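Local coordinates for protein beta-L-arabinobiosidase (Bacteroides thetaiotaomicron, PDB 5MQR) that is a beta-L-arabinobiosidase that probably helps a gut bacterium break down plant pectin, with sialidase activity suggested only by its family, at residues A[352-357]-A[456-461]; A[486-491]-A[568-573]. One frame throughout, in Å; residues are numbered along the deposited sequence.

Contact 1 of 2, residues A[352-357]-A[456-461]. With CA (calcium ion), chain J.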
ATOM      1  N   HIS A 352     -12.721 -15.872  -4.010  1.00 20.61           N
ATOM      2  CA  HIS A 352     -13.996 -16.489  -3.637  1.00 20.62           C
ATOM      3  C   HIS A 352     -13.721 -17.727  -2.782  1.00 20.53           C
ATOM      4  O   HIS A 352     -13.120 -18.685  -3.250  1.00 20.54           O
ATOM      5  CB  HIS A 352     -14.784 -16.828  -4.912  1.00 20.57           C
ATOM      6  CG  HIS A 352     -16.144 -17.412  -4.673  1.00 20.50           C
ATOM      7  ND1 HIS A 352     -17.297 -16.825  -5.147  1.00 20.97           N
ATOM      8  CD2 HIS A 352     -16.528 -18.574  -4.093  1.00 20.02           C
ATOM      9  CE1 HIS A 352     -18.334 -17.586  -4.839  1.00 20.93           C
ATOM     10  NE2 HIS A 352     -17.892 -18.647  -4.190  1.00 20.37           N
ATOM     11  N   GLY A 353     -14.145 -17.681  -1.520  1.00 20.87           N
ATOM     12  CA  GLY A 353     -13.836 -18.716  -0.535  1.00 21.31           C
ATOM     13  C   GLY A 353     -15.004 -19.500  -0.000  1.00 22.04           C
ATOM     14  O   GLY A 353     -14.826 -20.336   0.883  1.00 22.13           O
ATOM     15  N   GLU A 354     -16.187 -19.249  -0.551  1.00 23.27           N
ATOM     16  CA  GLU A 354     -17.421 -19.958  -0.183  1.00 24.21           C
ATOM     17  C   GLU A 354     -17.713 -21.089  -1.177  1.00 23.88           C
ATOM     18  O   GLU A 354     -17.303 -21.027  -2.344  1.00 23.49           O
ATOM     19  CB  GLU A 354     -18.587 -18.965  -0.190  1.00 25.81           C
ATOM     20  CG  GLU A 354     -18.433 -17.807   0.796  1.00 27.39           C
ATOM     21  CD  GLU A 354     -18.586 -18.252   2.247  1.00 29.83           C
ATOM     22  OE1 GLU A 354     -19.355 -19.209   2.503  1.00 31.58           O
ATOM     23  OE2 GLU A 354     -17.959 -17.640   3.151  1.00 31.56           O
ATOM     24  N   ILE A 355     -18.398 -22.134  -0.713  1.00 23.17           N
ATOM     25  CA  ILE A 355     -18.881 -23.174  -1.600  1.00 22.90           C
ATOM     26  C   ILE A 355     -20.354 -23.411  -1.270  1.00 22.86           C
ATOM     27  O   ILE A 355     -20.690 -24.081  -0.274  1.00 22.99           O
ATOM     28  CB  ILE A 355     -18.099 -24.507  -1.487  1.00 23.42           C
ATOM     29  CG1 ILE A 355     -16.591 -24.312  -1.688  1.00 23.25           C
ATOM     30  CG2 ILE A 355     -18.635 -25.536  -2.495  1.00 23.52           C
ATOM     31  CD1 ILE A 355     -15.778 -25.573  -1.455  1.00 23.18           C
ATOM     32  N   THR A 356     -21.221 -22.856  -2.112  1.00 22.39           N
ATOM     33  CA  THR A 356     -22.622 -23.233  -2.156  1.00 22.65           C
ATOM     34  C   THR A 356     -22.695 -24.771  -2.233  1.00 22.89           C
ATOM     35  O   THR A 356     -21.903 -25.377  -2.959  1.00 23.25           O
ATOM     36  CB  THR A 356     -23.296 -22.636  -3.409  1.00 22.67           C
ATOM     37  OG1 THR A 356     -22.950 -21.247  -3.532  1.00 22.02           O
ATOM     38  CG2 THR A 356     -24.800 -22.760  -3.328  1.00 23.18           C
ATOM     39  N   PRO A 357     -23.599 -25.410  -1.469  1.00 22.91           N
ATOM     40  CA  PRO A 357     -23.808 -26.841  -1.705  1.00 23.29           C
ATOM     41  C   PRO A 357     -24.345 -27.090  -3.135  1.00 23.40           C
ATOM     42  O   PRO A 357     -25.153 -26.300  -3.615  1.00 23.37           O
ATOM     43  CB  PRO A 357     -24.850 -27.245  -0.655  1.00 23.57           C
ATOM     44  CG  PRO A 357     -25.153 -26.054   0.157  1.00 23.55           C
ATOM     45  CD  PRO A 357     -24.573 -24.854  -0.521  1.00 23.11           C
ATOM     46  N   PHE A 456     -29.851 -22.795   0.903  1.00 26.45           N
ATOM     47  CA  PHE A 456     -28.559 -23.370   0.607  1.00 26.72           C
ATOM     48  C   PHE A 456     -27.407 -22.359   0.573  1.00 26.53           C
ATOM     49  O   PHE A 456     -26.299 -22.716   0.237  1.00 27.79           O
ATOM     50  CB  PHE A 456     -28.666 -24.148  -0.711  1.00 26.68           C
ATOM     51  CG  PHE A 456     -29.686 -25.244  -0.658  1.00 27.01           C
ATOM     52  CD1 PHE A 456     -29.395 -26.448  -0.006  1.00 27.24           C
ATOM     53  CD2 PHE A 456     -30.944 -25.056  -1.189  1.00 27.29           C
ATOM     54  CE1 PHE A 456     -30.336 -27.453   0.093  1.00 27.61           C
ATOM     55  CE2 PHE A 456     -31.892 -26.066  -1.102  1.00 27.99           C
ATOM     56  CZ  PHE A 456     -31.586 -27.263  -0.463  1.00 27.92           C
ATOM     57  N   ASP A 457     -27.644 -21.114   0.934  1.00 26.31           N
ATOM     58  CA  ASP A 457     -26.583 -20.110   0.909  1.00 25.63           C
ATOM     59  C   ASP A 457     -26.967 -18.969   1.847  1.00 25.08           C
ATOM     60  O   ASP A 457     -28.043 -19.005   2.454  1.00 25.94           O
ATOM     61  CB  ASP A 457     -26.320 -19.613  -0.546  1.00 25.95           C
ATOM     62  CG  ASP A 457     -24.819 -19.395  -0.841  1.00 25.76           C
ATOM     63  OD1 ASP A 457     -24.064 -19.083   0.118  1.00 25.82           O
ATOM     64  OD2 ASP A 457     -24.407 -19.547  -2.016  1.00 26.01           O
ATOM     65  N   TYR A 458     -26.083 -17.977   1.969  1.00 24.12           N
ATOM     66  CA  TYR A 458     -26.300 -16.844   2.841  1.00 23.98           C
ATOM     67  C   TYR A 458     -25.670 -15.602   2.253  1.00 23.65           C
ATOM     68  O   TYR A 458     -24.857 -15.704   1.321  1.00 23.19           O
ATOM     69  CB  TYR A 458     -25.721 -17.124   4.231  1.00 23.76           C
ATOM     70  CG  TYR A 458     -24.389 -17.831   4.229  1.00 23.57           C
ATOM     71  CD1 TYR A 458     -23.205 -17.186   3.781  1.00 23.27           C
ATOM     72  CD2 TYR A 458     -24.286 -19.131   4.704  1.00 23.88           C
ATOM     73  CE1 TYR A 458     -21.980 -17.858   3.796  1.00 23.44           C
ATOM     74  CE2 TYR A 458     -23.070 -19.795   4.739  1.00 24.08           C
ATOM     75  CZ  TYR A 458     -21.927 -19.165   4.292  1.00 23.67           C
ATOM     76  OH  TYR A 458     -20.760 -19.872   4.358  1.00 24.55           O
ATOM     77  N   ALA A 459     -26.072 -14.451   2.800  1.00 23.81           N
ATOM     78  CA  ALA A 459     -25.458 -13.154   2.491  1.00 24.16           C
ATOM     79  C   ALA A 459     -24.268 -13.007   3.411  1.00 24.19           C
ATOM     80  O   ALA A 459     -24.297 -13.473   4.536  1.00 23.86           O
ATOM     81  CB  ALA A 459     -26.434 -12.008   2.708  1.00 24.35           C
ATOM     82  N   LYS A 460     -23.215 -12.372   2.928  1.00 25.32           N
ATOM     83  CA  LYS A 460     -22.034 -12.178   3.744  1.00 26.14           C
ATOM     84  C   LYS A 460     -21.270 -10.941   3.306  1.00 25.95           C
ATOM     85  O   LYS A 460     -21.010 -10.769   2.107  1.00 25.79           O
ATOM     86  CB  LYS A 460     -21.146 -13.408   3.672  1.00 27.31           C
ATOM     87  CG  LYS A 460     -20.055 -13.396   4.699  1.00 28.89           C
ATOM     88  CD  LYS A 460     -18.926 -14.301   4.301  1.00 30.91           C
ATOM     89  CE  LYS A 460     -18.021 -13.599   3.327  1.00 32.51           C
ATOM     90  NZ  LYS A 460     -17.229 -14.559   2.518  1.00 33.74           N
ATOM     91  N   VAL A 461     -20.921 -10.098   4.289  1.00 25.37           N
ATOM     92  CA  VAL A 461     -20.036  -8.946   4.110  1.00 24.87           C
ATOM     93  C   VAL A 461     -18.849  -9.069   5.087  1.00 25.37           C
ATOM     94  O   VAL A 461     -19.025  -9.586   6.189  1.00 24.78           O
ATOM     95  CB  VAL A 461     -20.793  -7.601   4.243  1.00 24.67           C
ATOM     96  CG1 VAL A 461     -21.938  -7.523   3.243  1.00 25.00           C
ATOM     97  CG2 VAL A 461     -21.359  -7.380   5.620  1.00 24.84           C
TER
HETATM   98 CA    CA J1209     -29.794 -19.067   4.059  1.00 28.68          CA
HETATM   99  O   HOH W   1     -21.835 -20.514   1.011  1.00 32.14           O
HETATM  100  O   HOH W   2     -29.079 -21.410   4.321  1.00 24.56           O
HETATM  101  O   HOH W   3     -28.431 -19.149   6.067  1.00 21.70           O
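Beside a calcium site, the loop 352-357 of the BNR repeat-like (sialidase-type) region meets the loop that leads into strand 460-468 of the CBM-like beta region and the strand's first residue, Lys460. The touching parts run nearly antiparallel, 167° apart, but the bonds between them are made by side chains. Glu354 reaches across with its chain bent at chi2 (-71°), which turns its carboxylate to two partners. Its OE1 accepts a hydrogen bond from Tyr458 OH, modelled at 2.4 Å, so short that the exact length is doubtful. This oxygen lies at the edge of the ring, and the carboxylate and ring planes stand 79° apart. Lys460 NZ meets Glu354 OE2 on the anti side, somewhat out of the carboxylate plane, in a 3.2 Å salt bridge. Water 1 donates to both Glu354 OE1 and Asp457 OD1, joining two like-charged groups and perhaps easing their repulsion. Pro357 CG packs on Phe456 CB at 4.1 Å. Asp457 serves two sites: its backbone O binds the calcium at 2.4 Å, together with Asp452, Asp454 and Glu597, while its carboxylate reaches the loop. Tyr434 OH of the adjacent strand 431-435 is also hydrogen-bonded to Asp457 OD2. Thr356 OG1 donates to this same OD2 at 2.7 Å, from above the carboxylate plane.

Contact 2 of 2, residues A[486-491]-A[568-573]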
ATOM      1  N   ILE A 486     -30.549 -16.527  11.076  1.00 28.70           N
ATOM      2  CA  ILE A 486     -29.392 -16.400  11.940  1.00 28.61           C
ATOM      3  C   ILE A 486     -28.454 -15.344  11.359  1.00 27.23           C
ATOM      4  O   ILE A 486     -28.330 -15.230  10.144  1.00 26.65           O
ATOM      5  CB  ILE A 486     -28.705 -17.777  12.139  1.00 29.72           C
ATOM      6  CG1 ILE A 486     -27.604 -17.700  13.213  1.00 31.01           C
ATOM      7  CG2 ILE A 486     -28.105 -18.277  10.835  1.00 29.48           C
ATOM      8  CD1 ILE A 486     -27.075 -19.061  13.675  1.00 31.50           C
ATOM      9  N   LEU A 487     -27.837 -14.543  12.232  1.00 26.53           N
ATOM     10  CA  LEU A 487     -26.725 -13.673  11.832  1.00 25.58           C
ATOM     11  C   LEU A 487     -25.522 -13.990  12.694  1.00 25.13           C
ATOM     12  O   LEU A 487     -25.602 -13.894  13.916  1.00 25.39           O
ATOM     13  CB  LEU A 487     -27.084 -12.201  11.985  1.00 25.60           C
ATOM     14  CG  LEU A 487     -25.996 -11.226  11.534  1.00 24.88           C
ATOM     15  CD1 LEU A 487     -25.799 -11.245  10.024  1.00 24.29           C
ATOM     16  CD2 LEU A 487     -26.359  -9.843  12.009  1.00 25.12           C
ATOM     17  N   GLN A 488     -24.419 -14.394  12.064  1.00 24.39           N
ATOM     18  CA  GLN A 488     -23.157 -14.581  12.794  1.00 24.00           C
ATOM     19  C   GLN A 488     -22.219 -13.420  12.525  1.00 23.30           C
ATOM     20  O   GLN A 488     -22.081 -13.014  11.379  1.00 23.00           O
ATOM     21  CB  GLN A 488     -22.495 -15.877  12.389  1.00 23.88           C
ATOM     22  CG  GLN A 488     -23.353 -17.080  12.720  1.00 24.62           C
ATOM     23  CD  GLN A 488     -22.573 -18.362  12.647  1.00 24.42           C
ATOM     24  OE1 GLN A 488     -21.649 -18.500  11.827  1.00 24.08           O
ATOM     25  NE2 GLN A 488     -22.917 -19.308  13.520  1.00 24.86           N
ATOM     26  N   ILE A 489     -21.591 -12.911  13.586  1.00 23.19           N
ATOM     27  CA  ILE A 489     -20.603 -11.845  13.503  1.00 23.26           C
ATOM     28  C   ILE A 489     -19.265 -12.376  14.054  1.00 22.95           C
ATOM     29  O   ILE A 489     -19.149 -12.668  15.247  1.00 23.12           O
ATOM     30  CB  ILE A 489     -21.059 -10.580  14.274  1.00 23.72           C
ATOM     31  CG1 ILE A 489     -22.395 -10.083  13.744  1.00 24.08           C
ATOM     32  CG2 ILE A 489     -20.047  -9.450  14.098  1.00 23.63           C
ATOM     33  CD1 ILE A 489     -23.012  -8.999  14.590  1.00 24.79           C
ATOM     34  N   ASP A 490     -18.279 -12.498  13.174  1.00 22.61           N
ATOM     35  CA  ASP A 490     -17.006 -13.141  13.479  1.00 23.28           C
ATOM     36  C   ASP A 490     -15.859 -12.124  13.411  1.00 22.61           C
ATOM     37  O   ASP A 490     -15.847 -11.269  12.547  1.00 21.42           O
ATOM     38  CB  ASP A 490     -16.708 -14.269  12.470  1.00 23.88           C
ATOM     39  CG  ASP A 490     -17.558 -15.521  12.685  1.00 25.30           C
ATOM     40  OD1 ASP A 490     -18.490 -15.508  13.541  1.00 26.88           O
ATOM     41  OD2 ASP A 490     -17.301 -16.526  11.956  1.00 25.66           O
ATOM     42  N   PHE A 491     -14.880 -12.278  14.295  1.00 22.42           N
ATOM     43  CA  PHE A 491     -13.666 -11.464  14.279  1.00 22.44           C
ATOM     44  C   PHE A 491     -12.522 -12.391  13.898  1.00 22.05           C
ATOM     45  O   PHE A 491     -12.236 -13.324  14.624  1.00 22.32           O
ATOM     46  CB  PHE A 491     -13.471 -10.841  15.646  1.00 22.55           C
ATOM     47  CG  PHE A 491     -14.650 -10.029  16.093  1.00 22.89           C
ATOM     48  CD1 PHE A 491     -15.727 -10.639  16.734  1.00 23.39           C
ATOM     49  CD2 PHE A 491     -14.716  -8.672  15.817  1.00 22.60           C
ATOM     50  CE1 PHE A 491     -16.831  -9.894  17.131  1.00 23.90           C
ATOM     51  CE2 PHE A 491     -15.808  -7.926  16.210  1.00 23.15           C
ATOM     52  CZ  PHE A 491     -16.868  -8.532  16.869  1.00 23.57           C
ATOM     53  N   VAL A 568     -16.713 -10.006  10.013  1.00 22.32           N
ATOM     54  CA  VAL A 568     -17.527 -10.737   9.041  1.00 22.53           C
ATOM     55  C   VAL A 568     -18.960 -10.771   9.561  1.00 22.73           C
ATOM     56  O   VAL A 568     -19.194 -11.071  10.741  1.00 22.96           O
ATOM     57  CB  VAL A 568     -17.016 -12.194   8.854  1.00 23.18           C
ATOM     58  CG1 VAL A 568     -17.953 -13.023   7.974  1.00 23.58           C
ATOM     59  CG2 VAL A 568     -15.612 -12.204   8.261  1.00 23.23           C
ATOM     60  N   PHE A 569     -19.912 -10.463   8.683  1.00 22.64           N
ATOM     61  CA  PHE A 569     -21.335 -10.525   9.003  1.00 22.96           C
ATOM     62  C   PHE A 569     -21.918 -11.522   7.997  1.00 23.33           C
ATOM     63  O   PHE A 569     -21.827 -11.298   6.769  1.00 23.14           O
ATOM     64  CB  PHE A 569     -22.005  -9.145   8.881  1.00 22.91           C
ATOM     65  CG  PHE A 569     -21.388  -8.058   9.743  1.00 22.53           C
ATOM     66  CD1 PHE A 569     -20.202  -7.458   9.386  1.00 22.18           C
ATOM     67  CD2 PHE A 569     -22.039  -7.593  10.869  1.00 23.05           C
ATOM     68  CE1 PHE A 569     -19.639  -6.452  10.159  1.00 22.52           C
ATOM     69  CE2 PHE A 569     -21.500  -6.580  11.647  1.00 23.25           C
ATOM     70  CZ  PHE A 569     -20.303  -5.998  11.292  1.00 22.81           C
ATOM     71  N   ARG A 570     -22.492 -12.625   8.502  1.00 23.19           N
ATOM     72  CA  ARG A 570     -22.941 -13.735   7.656  1.00 23.17           C
ATOM     73  C   ARG A 570     -24.321 -14.226   8.100  1.00 23.44           C
ATOM     74  O   ARG A 570     -24.517 -14.507   9.288  1.00 23.25           O
ATOM     75  CB  ARG A 570     -21.934 -14.884   7.775  1.00 23.32           C
ATOM     76  CG  ARG A 570     -22.214 -16.071   6.881  1.00 23.66           C
ATOM     77  CD  ARG A 570     -21.283 -17.246   7.145  1.00 23.94           C
ATOM     78  NE  ARG A 570     -20.952 -17.381   8.556  1.00 23.93           N
ATOM     79  CZ  ARG A 570     -19.773 -17.114   9.109  1.00 24.30           C
ATOM     80  NH1 ARG A 570     -18.743 -16.718   8.379  1.00 23.86           N
ATOM     81  NH2 ARG A 570     -19.625 -17.244  10.429  1.00 24.72           N
ATOM     82  N   THR A 571     -25.257 -14.386   7.164  1.00 23.45           N
ATOM     83  CA  THR A 571     -26.644 -14.745   7.543  1.00 24.65           C
ATOM     84  C   THR A 571     -26.852 -16.264   7.634  1.00 25.34           C
ATOM     85  O   THR A 571     -27.893 -16.772   7.261  1.00 26.36           O
ATOM     86  CB  THR A 571     -27.685 -14.136   6.575  1.00 24.19           C
ATOM     87  OG1 THR A 571     -27.566 -14.754   5.295  1.00 23.34           O
ATOM     88  CG2 THR A 571     -27.479 -12.619   6.447  1.00 24.00           C
ATOM     89  N   GLY A 572     -25.858 -16.984   8.130  1.00 26.34           N
ATOM     90  CA  GLY A 572     -25.879 -18.451   8.168  1.00 27.45           C
ATOM     91  C   GLY A 572     -24.647 -19.027   8.840  1.00 28.32           C
ATOM     92  O   GLY A 572     -23.683 -18.318   9.125  1.00 27.49           O
ATOM     93  N   GLU A 573     -24.681 -20.326   9.081  1.00 30.05           N
ATOM     94  CA  GLU A 573     -23.541 -21.043   9.619  1.00 31.21           C
ATOM     95  C   GLU A 573     -22.733 -21.533   8.445  1.00 31.52           C
ATOM     96  O   GLU A 573     -23.300 -21.906   7.415  1.00 32.03           O
ATOM     97  CB  GLU A 573     -24.014 -22.242  10.449  1.00 32.71           C
ATOM     98  CG  GLU A 573     -24.957 -21.850  11.568  1.00 34.49           C
ATOM     99  CD  GLU A 573     -25.454 -23.022  12.381  1.00 36.35           C
ATOM    100  OE1 GLU A 573     -26.605 -23.440  12.139  1.00 38.32           O
ATOM    101  OE2 GLU A 573     -24.695 -23.513  13.252  1.00 37.37           O
TER
HETATM  102  O   HOH W   4     -30.614 -16.561   7.928  1.00 24.85           O
HETATM  103  O   HOH W   5     -22.230 -22.093  13.568  1.00 46.36           O
HETATM  104  O   HOH W   6     -16.032 -16.300   9.440  1.00 34.67           O
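Strands 487-491 and 568-570 pair antiparallel, their axes 4.8 Å apart at closest approach and 164° between directions. Gln488 with Arg570 and Asp490 with Val568 are hydrogen-bonded pairs, and Ile489 with Phe569 is the non-hydrogen-bonded pair between them. Gln488 N donates to Arg570 O at 2.8 Å, and Arg570 N returns a bond to Gln488 O. The side chains of Gln488, Asp490, Val568 and Arg570 share one face. The Arg570 chain bends at chi3 (36°), and its guanidinium is gripped along its edge. NH2 donates to Gln488 OE1 at 2.8 Å and forms a salt bridge with Asp490 OD2 at 2.9 Å. NE donates to Gly572 O, and water 6 links NH1 to Asp490 OD2, which fixes the group's rotation. Asp490 OD1 has a second cationic partner, Arg501. On the other face, Ile489 CG1 lies 3.8 Å from Phe569 CD2, with Ile489 CG2 over one face of the ring. Past the strand end, Ile486 CG2 presses on Gly572 CA at 3.5 Å, a tight fit. Both strands are interior to a large mixed sheet that also holds strands 52-57, 387-393 and 397-403. Strand 470-479 of a second sheet packs against the Ile489 and Phe569 face: two sheets face to face, consistent with a beta-sandwich.

How the contacts relate
Contact 1 and contact 2 lie about 11 Å apart between centres and share one sheet, where strands 460-468 and 564-570 are neighbours. Val461 O is 2.8 Å from Phe569 N, a probable hydrogen bond that continues the sheet from one contact to the other. Ala459 N is 2.9 Å from Thr571 OG1, also a probable hydrogen bond. Thr571 OG1 further bonds to Asp452, a calcium ligand, and its side chain lies about 5 Å from that ion. The calcium site thus borders both contacts, though only contact 1 supplies a ligand. Contact 1 joins the BNR repeat-like region to the CBM-like region; both strands of contact 2 belong to the CBM-like region.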